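Local coordinates for ThiJ/pfpI family protein (Bacillus anthracis, PDB 3EFE) that belongs to the DJ-1/PfpI (ThiJ/PfpI) family, whose members include chaperones and proteases, and may act as a chaperone, at the interface of chains A and B. Sequence-based numbering; all coordinates share one arbitrary frame. Chains: chain A/B, ThiJ/pfpI family protein.

The interface of chains A and B. Residues chain A 21, 45, 59-62; chain B 21, 52, 59-62.
Strand 60-61 of chain A lies antiparallel beside strand 60-61 of chain B, A:Ile61 paired with B:Ile61 about the two-fold axis, while residue 59 of each chain reaches towards Tyr21 of the other, which belongs to helix 18-30 in chain B and to a loop in chain A. The backbone supplies the direct polar contact: B:Lys62 N gives its hydrogen to A:Arg60 O at 3.1 Å, nearly along the C=O axis, and the twin bond from A:Lys62 N to B:Arg60 O is nearly as straight. Water lengthens the ladder at both ends. Water 2 bridges A:Arg60 N and B:Lys62 O; water 1 links B:Arg60 N to A:Lys62 O and is also held by A:Thr45 OG1 at 2.6 Å. Water 3 sits in the plane of the B:Arg60 guanidinium, at its NH2 edge, and joins it to A:Lys62 O.

On one face of the ribbon the isoleucines cross obliquely, CG1 of A:Ile61 lying 3.9 Å from CG1 of B:Ile61. Each CG1 is anti to its carbonyl carbon (chi1 -62° and -65°), carrying CD1 onwards to CD1 of the partner's Leu59. The same A:Leu59 CD1 methyl also meets CE1, on the ring rim of B:Tyr21, at 4.0 Å, and A:Tyr21 CE1 meets B:Leu59 CD1 likewise. B:Leu59 also pushes CD2 against A:Thr45 CG2, a tight 3.5 Å contact made at about a right angle. On the opposite face of the ribbon, the B:Met52 CE methyl touches A:Lys62 CB at 4.1 Å. The short two-stranded pairing, backed on one face by the Leu59-Ile61 cluster, joins the two copies in the deposited assembly and may help hold a dimer together.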
# COMPACT_ATOMS: atom_id res chain seq x y z
N TYR A 21 -4.46 -2.80 1.63
CA TYR A 21 -5.50 -1.88 1.97
C TYR A 21 -5.18 -0.45 1.55
O TYR A 21 -5.99 0.46 1.73
CB TYR A 21 -5.72 -1.90 3.45
CG TYR A 21 -4.47 -1.78 4.35
CD1 TYR A 21 -3.96 -0.54 4.68
CD2 TYR A 21 -3.82 -2.91 4.90
CE1 TYR A 21 -2.84 -0.39 5.49
CE2 TYR A 21 -2.69 -2.75 5.75
CZ TYR A 21 -2.23 -1.47 6.02
OH TYR A 21 -1.15 -1.19 6.81
N THR A 45 -9.50 3.39 12.41
CA THR A 45 -8.73 2.22 12.72
C THR A 45 -9.23 1.62 14.04
O THR A 45 -9.39 2.32 15.04
CB THR A 45 -7.20 2.47 12.82
OG1 THR A 45 -6.91 3.36 13.90
CG2 THR A 45 -6.56 2.97 11.45
N LEU A 59 5.47 -0.19 10.26
CA LEU A 59 4.83 1.03 10.68
C LEU A 59 4.18 0.79 12.01
O LEU A 59 3.41 -0.15 12.12
CB LEU A 59 3.78 1.51 9.68
CG LEU A 59 4.25 1.71 8.25
CD1 LEU A 59 3.01 2.10 7.39
CD2 LEU A 59 5.48 2.70 8.14
N ARG A 60 4.44 1.68 12.98
CA ARG A 60 3.78 1.63 14.29
C ARG A 60 2.50 2.47 14.35
O ARG A 60 2.54 3.68 14.43
CB ARG A 60 4.75 2.04 15.39
CG ARG A 60 6.04 1.27 15.35
CD ARG A 60 6.36 0.77 16.73
NE ARG A 60 5.37 -0.23 17.16
CZ ARG A 60 5.00 -0.46 18.42
NH1 ARG A 60 4.10 -1.40 18.65
NH2 ARG A 60 5.48 0.25 19.42
N ILE A 61 1.37 1.78 14.36
CA ILE A 61 0.10 2.43 14.22
C ILE A 61 -0.66 2.41 15.57
O ILE A 61 -0.62 1.44 16.29
CB ILE A 61 -0.76 1.81 13.06
CG1 ILE A 61 -0.07 1.97 11.69
CG2 ILE A 61 -2.18 2.43 13.05
CD1 ILE A 61 -0.63 1.07 10.62
N LYS A 62 -1.33 3.51 15.87
CA LYS A 62 -2.02 3.69 17.11
C LYS A 62 -3.48 3.56 16.78
O LYS A 62 -4.05 4.46 16.09
CB LYS A 62 -1.70 5.09 17.63
CG LYS A 62 -2.60 5.56 18.76
CD LYS A 62 -2.40 4.74 20.04
CE LYS A 62 -3.12 5.42 21.24
NZ LYS A 62 -2.58 6.83 21.46
N TYR B 21 4.15 3.17 -0.94
CA TYR B 21 5.30 2.53 -0.23
C TYR B 21 5.00 1.15 0.30
O TYR B 21 5.91 0.50 0.71
CB TYR B 21 5.93 3.41 0.90
CG TYR B 21 4.91 3.82 1.85
CD1 TYR B 21 4.42 2.93 2.81
CD2 TYR B 21 4.26 5.07 1.72
CE1 TYR B 21 3.37 3.30 3.62
CE2 TYR B 21 3.25 5.41 2.54
CZ TYR B 21 2.82 4.56 3.49
OH TYR B 21 1.81 4.90 4.29
N MET B 52 3.51 12.31 15.97
CA MET B 52 2.66 11.43 15.20
C MET B 52 2.14 12.14 13.99
O MET B 52 1.82 13.37 14.01
CB MET B 52 1.51 10.93 16.09
CG MET B 52 2.07 9.93 17.15
SD MET B 52 0.97 8.62 17.61
CE MET B 52 0.99 7.80 16.05
N LEU B 59 -4.05 6.68 8.79
CA LEU B 59 -3.38 5.87 9.78
C LEU B 59 -2.49 6.75 10.64
O LEU B 59 -1.69 7.45 10.12
CB LEU B 59 -2.56 4.81 9.09
CG LEU B 59 -3.21 3.82 8.12
CD1 LEU B 59 -2.01 3.00 7.57
CD2 LEU B 59 -4.31 2.95 8.81
N ARG B 60 -2.64 6.73 11.97
CA ARG B 60 -1.78 7.53 12.86
C ARG B 60 -0.51 6.77 13.23
O ARG B 60 -0.56 5.77 13.90
CB ARG B 60 -2.50 7.97 14.12
CG ARG B 60 -3.96 8.44 13.92
CD ARG B 60 -4.22 9.97 13.99
NE ARG B 60 -3.18 10.74 14.70
CZ ARG B 60 -2.74 10.57 15.96
NH1 ARG B 60 -1.77 11.38 16.41
NH2 ARG B 60 -3.21 9.59 16.76
N ILE B 61 0.63 7.28 12.81
CA ILE B 61 1.87 6.57 12.94
C ILE B 61 2.86 7.32 13.82
O ILE B 61 3.02 8.52 13.70
CB ILE B 61 2.49 6.32 11.50
CG1 ILE B 61 1.55 5.39 10.72
CG2 ILE B 61 3.96 5.84 11.57
CD1 ILE B 61 1.85 5.32 9.18
N LYS B 62 3.59 6.59 14.63
CA LYS B 62 4.57 7.14 15.55
C LYS B 62 5.90 6.98 14.90
O LYS B 62 6.34 5.83 14.70
CB LYS B 62 4.51 6.37 16.88
CG LYS B 62 5.42 6.88 18.03
CD LYS B 62 5.24 8.43 18.30
CE LYS B 62 6.12 8.99 19.50
NZ LYS B 62 6.45 7.92 20.51
O HOH W 1 -4.92 4.99 13.40
O HOH W 2 6.47 3.92 12.80
O HOH W 3 -4.97 6.87 16.81